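Long-range contacts in Lmo0488 protein (Listeria monocytogenes serovar 1/2a, PDB 5TED), which activates protocatechuate biosynthesis genes in response to shikimate, as a LysR-type transcriptional regulator whose effector-binding domain is the part described here: residues Phe9-Met13 with Val135-Thr139; Asp68-Leu74 with Ile179-Lys185. The contacts are given in a common frame with arbitrary orientation. Residues are numbered along the deposited sequence.

Interaction 1: residues Phe9-Met13 with Val135-Thr139; sequences FIYTM and VEEDT. With SKM ((3R,4S,5R)-3,4,5-trihydroxycyclohex-1-ene-1-carboxylic acid), chain D.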
ATOM      1  N   PHE A   9       7.270  -6.679  -6.083  1.00 17.29           N
ATOM      2  CA  PHE A   9       6.961  -7.484  -4.909  1.00 14.00           C
ATOM      3  C   PHE A   9       5.583  -7.170  -4.336  1.00 16.13           C
ATOM      4  O   PHE A   9       5.014  -6.092  -4.547  1.00 15.37           O
ATOM      5  CB  PHE A   9       8.042  -7.329  -3.836  1.00 11.73           C
ATOM      6  CG  PHE A   9       8.336  -5.909  -3.417  1.00 12.45           C
ATOM      7  CD1 PHE A   9       7.582  -5.294  -2.423  1.00 17.84           C
ATOM      8  CD2 PHE A   9       9.412  -5.210  -3.967  1.00 11.33           C
ATOM      9  CE1 PHE A   9       7.884  -4.004  -1.986  1.00 18.93           C
ATOM     10  CE2 PHE A   9       9.717  -3.916  -3.541  1.00 17.94           C
ATOM     11  CZ  PHE A   9       8.957  -3.314  -2.554  1.00 18.24           C
ATOM     12  N   ILE A  10       5.056  -8.152  -3.598  1.00 14.81           N
ATOM     13  CA  ILE A  10       3.767  -7.996  -2.939  1.00 10.13           C
ATOM     14  C   ILE A  10       3.925  -7.042  -1.763  1.00 13.98           C
ATOM     15  O   ILE A  10       4.986  -6.969  -1.127  1.00 10.76           O
ATOM     16  CB  ILE A  10       3.212  -9.359  -2.488  1.00 13.29           C
ATOM     17  CG1 ILE A  10       4.210 -10.061  -1.563  1.00 12.88           C
ATOM     18  CG2 ILE A  10       2.918 -10.250  -3.677  1.00 12.11           C
ATOM     19  CD1 ILE A  10       3.718 -11.449  -1.059  1.00 13.32           C
ATOM     20  N   TYR A  11       2.846  -6.305  -1.477  1.00 11.26           N
ATOM     21  CA  TYR A  11       2.902  -5.142  -0.601  1.00 13.20           C
ATOM     22  C   TYR A  11       3.600  -5.422   0.724  1.00 13.12           C
ATOM     23  O   TYR A  11       4.344  -4.573   1.239  1.00 15.44           O
ATOM     24  CB  TYR A  11       1.494  -4.655  -0.327  1.00 14.87           C
ATOM     25  CG  TYR A  11       0.746  -4.183  -1.540  1.00 16.22           C
ATOM     26  CD1 TYR A  11       1.053  -2.971  -2.140  1.00 19.61           C
ATOM     27  CD2 TYR A  11      -0.291  -4.944  -2.072  1.00 18.09           C
ATOM     28  CE1 TYR A  11       0.341  -2.517  -3.249  1.00 20.79           C
ATOM     29  CE2 TYR A  11      -1.013  -4.500  -3.183  1.00 25.17           C
ATOM     30  CZ  TYR A  11      -0.682  -3.284  -3.762  1.00 22.85           C
ATOM     31  OH  TYR A  11      -1.385  -2.815  -4.846  1.00 19.46           O
ATOM     32  N   THR A  12       3.283  -6.549   1.362  1.00 12.92           N
ATOM     33  CA  THR A  12       3.811  -6.677   2.718  1.00  9.71           C
ATOM     34  C   THR A  12       5.333  -6.756   2.731  1.00 10.02           C
ATOM     35  O   THR A  12       5.928  -6.628   3.801  1.00 13.66           O
ATOM     36  CB  THR A  12       3.226  -7.879   3.474  1.00 17.22           C
ATOM     37  OG1 THR A  12       3.536  -9.096   2.790  1.00 12.44           O
ATOM     38  CG2 THR A  12       1.698  -7.734   3.661  1.00 18.95           C
ATOM     39  N   MET A  13       5.976  -6.967   1.584  1.00 13.19           N
ATOM     40  CA  MET A  13       7.431  -7.064   1.601  1.00 17.04           C
ATOM     41  C   MET A  13       8.126  -5.705   1.682  1.00 15.08           C
ATOM     42  O   MET A  13       9.339  -5.670   1.913  1.00 15.58           O
ATOM     43  CB  MET A  13       7.921  -7.833   0.376  1.00  9.68           C
ATOM     44  CG  MET A  13       7.428  -9.287   0.308  1.00 14.73           C
ATOM     45  SD  MET A  13       8.176 -10.418   1.516  1.00 13.51           S
ATOM     46  CE  MET A  13       7.065 -10.261   2.910  1.00 11.66           C
ATOM     47  N   VAL A 135     -10.932  -6.010  -0.253  1.00 16.43           N
ATOM     48  CA  VAL A 135      -9.822  -5.065  -0.376  1.00 17.46           C
ATOM     49  C   VAL A 135      -8.620  -5.838  -0.905  1.00 20.72           C
ATOM     50  O   VAL A 135      -8.517  -7.059  -0.755  1.00 17.70           O
ATOM     51  CB  VAL A 135      -9.434  -4.351   0.948  1.00 24.63           C
ATOM     52  CG1 VAL A 135     -10.653  -4.039   1.787  1.00 25.21           C
ATOM     53  CG2 VAL A 135      -8.445  -5.168   1.736  1.00 27.44           C
ATOM     54  N   GLU A 136      -7.683  -5.105  -1.500  1.00 14.14           N
ATOM     55  CA  GLU A 136      -6.466  -5.713  -2.021  1.00 25.90           C
ATOM     56  C   GLU A 136      -5.276  -5.555  -1.083  1.00 25.09           C
ATOM     57  O   GLU A 136      -4.577  -6.529  -0.801  1.00 34.12           O
ATOM     58  CB  GLU A 136      -6.116  -5.134  -3.394  1.00 25.33           C
ATOM     59  CG  GLU A 136      -4.816  -5.721  -3.936  1.00 34.44           C
ATOM     60  CD  GLU A 136      -4.526  -5.307  -5.367  1.00 35.40           C
ATOM     61  OE1 GLU A 136      -3.657  -4.427  -5.564  1.00 36.28           O
ATOM     62  OE2 GLU A 136      -5.196  -5.853  -6.289  1.00 33.49           O
ATOM     63  N   GLU A 137      -5.050  -4.358  -0.573  1.00 20.11           N
ATOM     64  CA  GLU A 137      -3.836  -4.049   0.164  1.00 17.35           C
ATOM     65  C   GLU A 137      -4.067  -4.120   1.677  1.00 17.90           C
ATOM     66  O   GLU A 137      -5.178  -3.911   2.168  1.00 14.62           O
ATOM     67  CB  GLU A 137      -3.322  -2.679  -0.274  1.00 17.55           C
ATOM     68  CG  GLU A 137      -2.067  -2.248   0.396  1.00 16.77           C
ATOM     69  CD  GLU A 137      -2.339  -1.381   1.585  1.00 17.48           C
ATOM     70  OE1 GLU A 137      -3.510  -0.962   1.740  1.00 21.75           O
ATOM     71  OE2 GLU A 137      -1.391  -1.128   2.354  1.00 24.19           O
ATOM     72  N   ASP A 138      -2.993  -4.420   2.420  1.00 16.36           N
ATOM     73  CA  ASP A 138      -3.152  -4.846   3.811  1.00 16.92           C
ATOM     74  C   ASP A 138      -3.490  -3.690   4.731  1.00 14.84           C
ATOM     75  O   ASP A 138      -4.268  -3.864   5.672  1.00 16.31           O
ATOM     76  CB  ASP A 138      -1.891  -5.558   4.290  1.00 11.79           C
ATOM     77  CG  ASP A 138      -1.439  -6.613   3.310  1.00 15.71           C
ATOM     78  OD1 ASP A 138      -0.837  -6.229   2.290  1.00 11.87           O
ATOM     79  OD2 ASP A 138      -1.727  -7.804   3.543  1.00 11.11           O
ATOM     80  N   THR A 139      -2.914  -2.504   4.508  1.00 11.02           N
ATOM     81  CA  THR A 139      -3.242  -1.429   5.438  1.00 14.44           C
ATOM     82  C   THR A 139      -4.703  -1.019   5.298  1.00 13.25           C
ATOM     83  O   THR A 139      -5.337  -0.690   6.304  1.00 12.44           O
ATOM     84  CB  THR A 139      -2.304  -0.226   5.271  1.00 17.86           C
ATOM     85  OG1 THR A 139      -2.631   0.477   4.080  1.00 20.48           O
ATOM     86  CG2 THR A 139      -0.868  -0.706   5.153  1.00 10.64           C
TER
HETATM   87  O12 SKM D 401      -0.506  -7.734   0.261  1.00 15.27           O
HETATM   88  C8  SKM D 401      -1.766  -8.382   0.122  1.00 15.96           C
HETATM   89  C6  SKM D 401      -2.185  -8.398  -1.185  1.00 13.02           C
HETATM   90  O7  SKM D 401      -3.444  -9.058  -1.321  1.00 16.36           O
HETATM   91  C5  SKM D 401      -1.155  -9.198  -2.200  1.00 12.35           C
HETATM   92  C4  SKM D 401      -0.796 -10.534  -1.712  1.00 17.90           C
HETATM   93  C1  SKM D 401      -0.212 -11.603  -2.648  1.00 17.30           C
HETATM   94  O2  SKM D 401      -0.380 -11.479  -3.895  1.00 19.67           O
HETATM   95  O3  SKM D 401       0.409 -12.601  -2.168  1.00 18.72           O
HETATM   96  C10 SKM D 401      -0.955 -10.856  -0.150  1.00 13.27           C
HETATM   97  C9  SKM D 401      -1.644  -9.954   0.721  1.00 16.11           C
HETATM   98  O11 SKM D 401      -0.971  -9.909   1.916  1.00 14.29           O

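Interaction 2: residues Asp68-Leu74 with Ile179-Lys185; sequences DIEFLPL and IYLASLK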
ATOM      1  N   ASP A  68       6.262 -21.401 -17.034  1.00 29.06           N
ATOM      2  CA  ASP A  68       7.310 -20.492 -17.478  1.00 28.63           C
ATOM      3  C   ASP A  68       7.988 -19.757 -16.333  1.00 27.83           C
ATOM      4  O   ASP A  68       9.020 -19.109 -16.558  1.00 24.03           O
ATOM      5  CB  ASP A  68       6.731 -19.482 -18.467  1.00 30.15           C
ATOM      6  CG  ASP A  68       6.183 -20.145 -19.724  1.00 41.24           C
ATOM      7  OD1 ASP A  68       6.703 -21.218 -20.112  1.00 38.66           O
ATOM      8  OD2 ASP A  68       5.232 -19.594 -20.313  1.00 42.38           O
ATOM      9  N   ILE A  69       7.443 -19.831 -15.121  1.00 24.47           N
ATOM     10  CA  ILE A  69       7.966 -19.083 -13.985  1.00 19.84           C
ATOM     11  C   ILE A  69       8.578 -20.061 -13.000  1.00 20.93           C
ATOM     12  O   ILE A  69       7.967 -21.084 -12.670  1.00 22.21           O
ATOM     13  CB  ILE A  69       6.875 -18.233 -13.320  1.00 22.49           C
ATOM     14  CG1 ILE A  69       6.368 -17.185 -14.313  1.00 27.14           C
ATOM     15  CG2 ILE A  69       7.431 -17.533 -12.099  1.00 16.58           C
ATOM     16  CD1 ILE A  69       5.255 -16.363 -13.805  1.00 32.01           C
ATOM     17  N   GLU A  70       9.786 -19.756 -12.548  1.00 22.86           N
ATOM     18  CA  GLU A  70      10.441 -20.523 -11.500  1.00 19.81           C
ATOM     19  C   GLU A  70      10.157 -19.863 -10.160  1.00 20.76           C
ATOM     20  O   GLU A  70      10.470 -18.687  -9.975  1.00 21.88           O
ATOM     21  CB  GLU A  70      11.942 -20.583 -11.746  1.00 20.23           C
ATOM     22  CG  GLU A  70      12.698 -21.184 -10.596  1.00 23.71           C
ATOM     23  CD  GLU A  70      14.175 -20.987 -10.721  1.00 27.46           C
ATOM     24  OE1 GLU A  70      14.659 -19.858 -10.511  1.00 31.68           O
ATOM     25  OE2 GLU A  70      14.855 -21.970 -11.040  1.00 21.88           O
ATOM     26  N   PHE A  71       9.582 -20.616  -9.226  1.00 19.67           N
ATOM     27  CA  PHE A  71       9.320 -20.138  -7.873  1.00 18.30           C
ATOM     28  C   PHE A  71      10.262 -20.860  -6.915  1.00 22.41           C
ATOM     29  O   PHE A  71      10.297 -22.093  -6.903  1.00 19.46           O
ATOM     30  CB  PHE A  71       7.871 -20.400  -7.458  1.00 19.26           C
ATOM     31  CG  PHE A  71       6.835 -19.690  -8.300  1.00 18.54           C
ATOM     32  CD1 PHE A  71       6.305 -20.302  -9.433  1.00 24.06           C
ATOM     33  CD2 PHE A  71       6.368 -18.433  -7.945  1.00 17.90           C
ATOM     34  CE1 PHE A  71       5.329 -19.670 -10.210  1.00 26.03           C
ATOM     35  CE2 PHE A  71       5.381 -17.790  -8.710  1.00 23.73           C
ATOM     36  CZ  PHE A  71       4.868 -18.416  -9.849  1.00 24.06           C
ATOM     37  N   LEU A  72      11.054 -20.104  -6.152  1.00 17.28           N
ATOM     38  CA  LEU A  72      11.935 -20.677  -5.140  1.00 19.80           C
ATOM     39  C   LEU A  72      11.618 -20.067  -3.780  1.00 18.67           C
ATOM     40  O   LEU A  72      11.478 -18.837  -3.671  1.00 15.10           O
ATOM     41  CB  LEU A  72      13.429 -20.463  -5.481  1.00 19.21           C
ATOM     42  CG  LEU A  72      13.902 -21.207  -6.743  1.00 20.20           C
ATOM     43  CD1 LEU A  72      15.301 -20.831  -7.090  1.00 19.21           C
ATOM     44  CD2 LEU A  72      13.832 -22.699  -6.525  1.00 20.61           C
ATOM     45  N   PRO A  73      11.529 -20.875  -2.724  1.00 25.27           N
ATOM     46  CA  PRO A  73      11.080 -20.350  -1.428  1.00 13.53           C
ATOM     47  C   PRO A  73      12.022 -19.264  -0.921  1.00 15.31           C
ATOM     48  O   PRO A  73      13.243 -19.397  -0.993  1.00 16.12           O
ATOM     49  CB  PRO A  73      11.090 -21.593  -0.522  1.00 19.55           C
ATOM     50  CG  PRO A  73      12.032 -22.544  -1.180  1.00 26.99           C
ATOM     51  CD  PRO A  73      11.915 -22.294  -2.656  1.00 26.97           C
ATOM     52  N   LEU A  74      11.444 -18.161  -0.440  1.00 16.01           N
ATOM     53  CA  LEU A  74      12.234 -17.040   0.066  1.00 13.39           C
ATOM     54  C   LEU A  74      11.935 -16.724   1.521  1.00 11.92           C
ATOM     55  O   LEU A  74      12.870 -16.624   2.322  1.00 15.93           O
ATOM     56  CB  LEU A  74      12.010 -15.781  -0.791  1.00 12.98           C
ATOM     57  CG  LEU A  74      12.746 -14.523  -0.295  1.00 17.95           C
ATOM     58  CD1 LEU A  74      14.260 -14.664  -0.411  1.00 16.67           C
ATOM     59  CD2 LEU A  74      12.256 -13.290  -1.069  1.00 18.33           C
ATOM     60  N   ILE A 179       6.338 -17.462   0.734  1.00 17.00           N
ATOM     61  CA  ILE A 179       6.545 -16.407  -0.254  1.00 15.32           C
ATOM     62  C   ILE A 179       7.795 -16.751  -1.055  1.00 16.73           C
ATOM     63  O   ILE A 179       8.797 -17.210  -0.490  1.00 16.24           O
ATOM     64  CB  ILE A 179       6.679 -15.031   0.431  1.00 13.05           C
ATOM     65  CG1 ILE A 179       5.328 -14.611   1.029  1.00 11.52           C
ATOM     66  CG2 ILE A 179       7.229 -13.975  -0.549  1.00 17.88           C
ATOM     67  CD1 ILE A 179       5.403 -13.388   1.890  1.00 18.29           C
ATOM     68  N   TYR A 180       7.744 -16.512  -2.364  1.00 12.92           N
ATOM     69  CA  TYR A 180       8.730 -17.042  -3.295  1.00 14.81           C
ATOM     70  C   TYR A 180       9.427 -15.930  -4.056  1.00 18.39           C
ATOM     71  O   TYR A 180       8.854 -14.869  -4.303  1.00 16.52           O
ATOM     72  CB  TYR A 180       8.072 -17.992  -4.302  1.00 14.96           C
ATOM     73  CG  TYR A 180       7.478 -19.190  -3.633  1.00 16.40           C
ATOM     74  CD1 TYR A 180       6.234 -19.113  -3.006  1.00 17.75           C
ATOM     75  CD2 TYR A 180       8.158 -20.399  -3.602  1.00 18.17           C
ATOM     76  CE1 TYR A 180       5.676 -20.210  -2.370  1.00 18.09           C
ATOM     77  CE2 TYR A 180       7.608 -21.508  -2.956  1.00 20.34           C
ATOM     78  CZ  TYR A 180       6.370 -21.401  -2.349  1.00 20.90           C
ATOM     79  OH  TYR A 180       5.822 -22.496  -1.723  1.00 20.42           O
ATOM     80  N   LEU A 181      10.688 -16.178  -4.395  1.00 14.47           N
ATOM     81  CA  LEU A 181      11.402 -15.373  -5.366  1.00 12.07           C
ATOM     82  C   LEU A 181      11.095 -15.967  -6.735  1.00 17.74           C
ATOM     83  O   LEU A 181      11.359 -17.152  -6.977  1.00 17.10           O
ATOM     84  CB  LEU A 181      12.908 -15.363  -5.076  1.00 12.64           C
ATOM     85  CG  LEU A 181      13.797 -14.369  -5.837  1.00 19.31           C
ATOM     86  CD1 LEU A 181      13.726 -14.575  -7.331  1.00 29.96           C
ATOM     87  CD2 LEU A 181      13.415 -12.958  -5.495  1.00 21.85           C
ATOM     88  N   ALA A 182      10.476 -15.176  -7.599  1.00 14.95           N
ATOM     89  CA  ALA A 182      10.004 -15.663  -8.888  1.00 14.80           C
ATOM     90  C   ALA A 182      10.804 -15.020 -10.016  1.00 18.00           C
ATOM     91  O   ALA A 182      11.147 -13.833  -9.947  1.00 14.85           O
ATOM     92  CB  ALA A 182       8.502 -15.387  -9.052  1.00 18.75           C
ATOM     93  N   SER A 183      11.113 -15.820 -11.045  1.00 18.66           N
ATOM     94  CA  SER A 183      11.850 -15.364 -12.217  1.00 18.60           C
ATOM     95  C   SER A 183      11.427 -16.194 -13.425  1.00 26.67           C
ATOM     96  O   SER A 183      10.839 -17.272 -13.283  1.00 24.80           O
ATOM     97  CB  SER A 183      13.364 -15.470 -12.012  1.00 20.41           C
ATOM     98  OG  SER A 183      13.760 -16.813 -11.778  1.00 23.62           O
ATOM     99  N   LEU A 184      11.728 -15.678 -14.621  1.00 20.64           N
ATOM    100  CA  LEU A 184      11.412 -16.407 -15.848  1.00 21.98           C
ATOM    101  C   LEU A 184      12.364 -17.577 -16.012  1.00 26.37           C
ATOM    102  O   LEU A 184      13.585 -17.403 -16.004  1.00 30.50           O
ATOM    103  CB  LEU A 184      11.517 -15.502 -17.074  1.00 23.60           C
ATOM    104  CG  LEU A 184      10.385 -14.539 -17.388  1.00 30.35           C
ATOM    105  CD1 LEU A 184      10.663 -13.851 -18.747  1.00 22.61           C
ATOM    106  CD2 LEU A 184       9.047 -15.283 -17.385  1.00 29.26           C
ATOM    107  N   LYS A 185      11.805 -18.765 -16.213  1.00 26.66           N
ATOM    108  CA  LYS A 185      12.620 -19.960 -16.335  1.00 22.41           C
ATOM    109  C   LYS A 185      13.448 -19.937 -17.620  1.00 24.20           C
ATOM    110  O   LYS A 185      12.980 -19.502 -18.677  1.00 30.01           O
ATOM    111  CB  LYS A 185      11.711 -21.192 -16.307  1.00 29.31           C
ATOM    112  CG  LYS A 185      12.332 -22.431 -15.704  1.00 34.35           C
ATOM    113  CD  LYS A 185      11.283 -23.517 -15.472  1.00 39.44           C
ATOM    114  CE  LYS A 185      10.374 -23.160 -14.289  1.00 46.39           C
ATOM    115  NZ  LYS A 185       9.568 -24.315 -13.791  1.00 46.93           N
TER
HETATM  116  O   HOH W   1      13.333 -17.803  -8.973  1.00 17.81           O
HETATM  117  O   HOH W   2      14.891 -18.833 -13.543  1.00 43.59           O

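Interaction 1: residues Phe9-Met13 with Val135-Thr139
This contact closes the ligand cleft between the two lobes of a periplasmic-binding-protein-like effector domain, with shikimate (SKM) held between them. Val135 ends strand 130-135 and is buried, its side chain packing on Phe38 of the second subunit. The chain then turns at Glu136, exposing a carbonyl: Glu136 O accepts a hydrogen bond from SKM O7 at 2.8 Å. The extended Glu136 side chain reaches the other lobe, where its OE1 accepts from Tyr11 OH at 2.9 Å; its other oxygen is bonded to Thr111. A long acidic side chain suits this place because it spans the gap to the phenol. Glu137 occupies the N-cap of helix 138-146, its OE2 as modelled accepting from Thr139 N, though that oxygen's place is less certain, while its aliphatic part covers the Tyr11 ring. That is a CH-pi contact, Glu137 CG lying 4.0 Å from the ring centroid of Tyr11 and nearly on its normal. Asp138, in the first turn of the helix, points toward residues 9-13 and grips two ligand hydroxyls: SKM O12 donates to Asp138 OD1 at 2.5 Å and SKM O11 to Asp138 OD2 at 2.8 Å. Against this carboxylate lies the Thr12 methyl, with CG2 of Thr12 3.3 Å from OD1 of Asp138.

Interaction 2: residues Asp68-Leu74 with Ile179-Lys185
Strands 69-74 and 179-184 run antiparallel; the axes of these short segments approach to 4.2 Å, with 140° between their N-to-C directions. Segments 68-74 and 179-185 are joined by six backbone hydrogen bonds, five of them between the strands. Glu70 and Ser183 form a hydrogen-bonded pair, with Glu70 N to Ser183 O at 2.8 Å and Ser183 N to Glu70 O at 3.1 Å. Leu72 and Leu181 form the next: Leu72 N to Leu181 O spans 3.1 Å and Leu181 N to Leu72 O 2.9 Å. One hydrogen bond closes each end, Lys185 N to Asp68 O and Leu74 N to Ile179 O, both 2.8 Å. Pro73, lacking an amide hydrogen, sits opposite Tyr180 in a non-hydrogen-bonded pair, so it costs this pairing no bond. The amides and carbonyls of Tyr180 and Ala182 face the other way, where these residues bond to Cys60 and Ala58 of strand 57-60.

Glu70 and Ser183 put their polar ends on one face, where Lys197 makes a salt bridge to the carboxylate and a hydrogen bond to Ser183 OG. Water 1 lies 2.9 Å from Glu70 OE1, 2.9 Å from Leu181 O and 3.0 Å from Ser183 OG; water 2 joins Ser183 OG (2.9 Å) to Leu184 O (3.1 Å). Leu72 and Leu181, on that same face, pack on Leu201 of helix 191-208. On the other face Phe71 meets Ala182, whose small methyl leaves room for the ring, and both touch helix 43-51. A beta-sheet covered by helices on both faces is the alpha/beta lobe architecture of LysR-type effector-binding domains.

Overall arrangement
The two interactions have centres 19 Å apart and alternate along the chain: 9-13, 68-74, 135-139, then 179-185. Three of these segments belong to the lobe that holds both chain ends, and 135-139 alone belongs to the other lobe. Interaction 2 therefore builds one lobe from within, whereas interaction 1 spans the cleft. They share the mixed sheet, in which strand 57-60 lies between strands 4-10 and 177-184, and they meet directly at Ile179, whose CD1 is 3.7 Å from Met13 CE and 3.9 Å from Ile10 CD1. One lobe's sheet thus reaches from the strand pair to the shikimate pocket, while interaction 1, bridging the lobes beside the ligand, is consistent with closure around an effector.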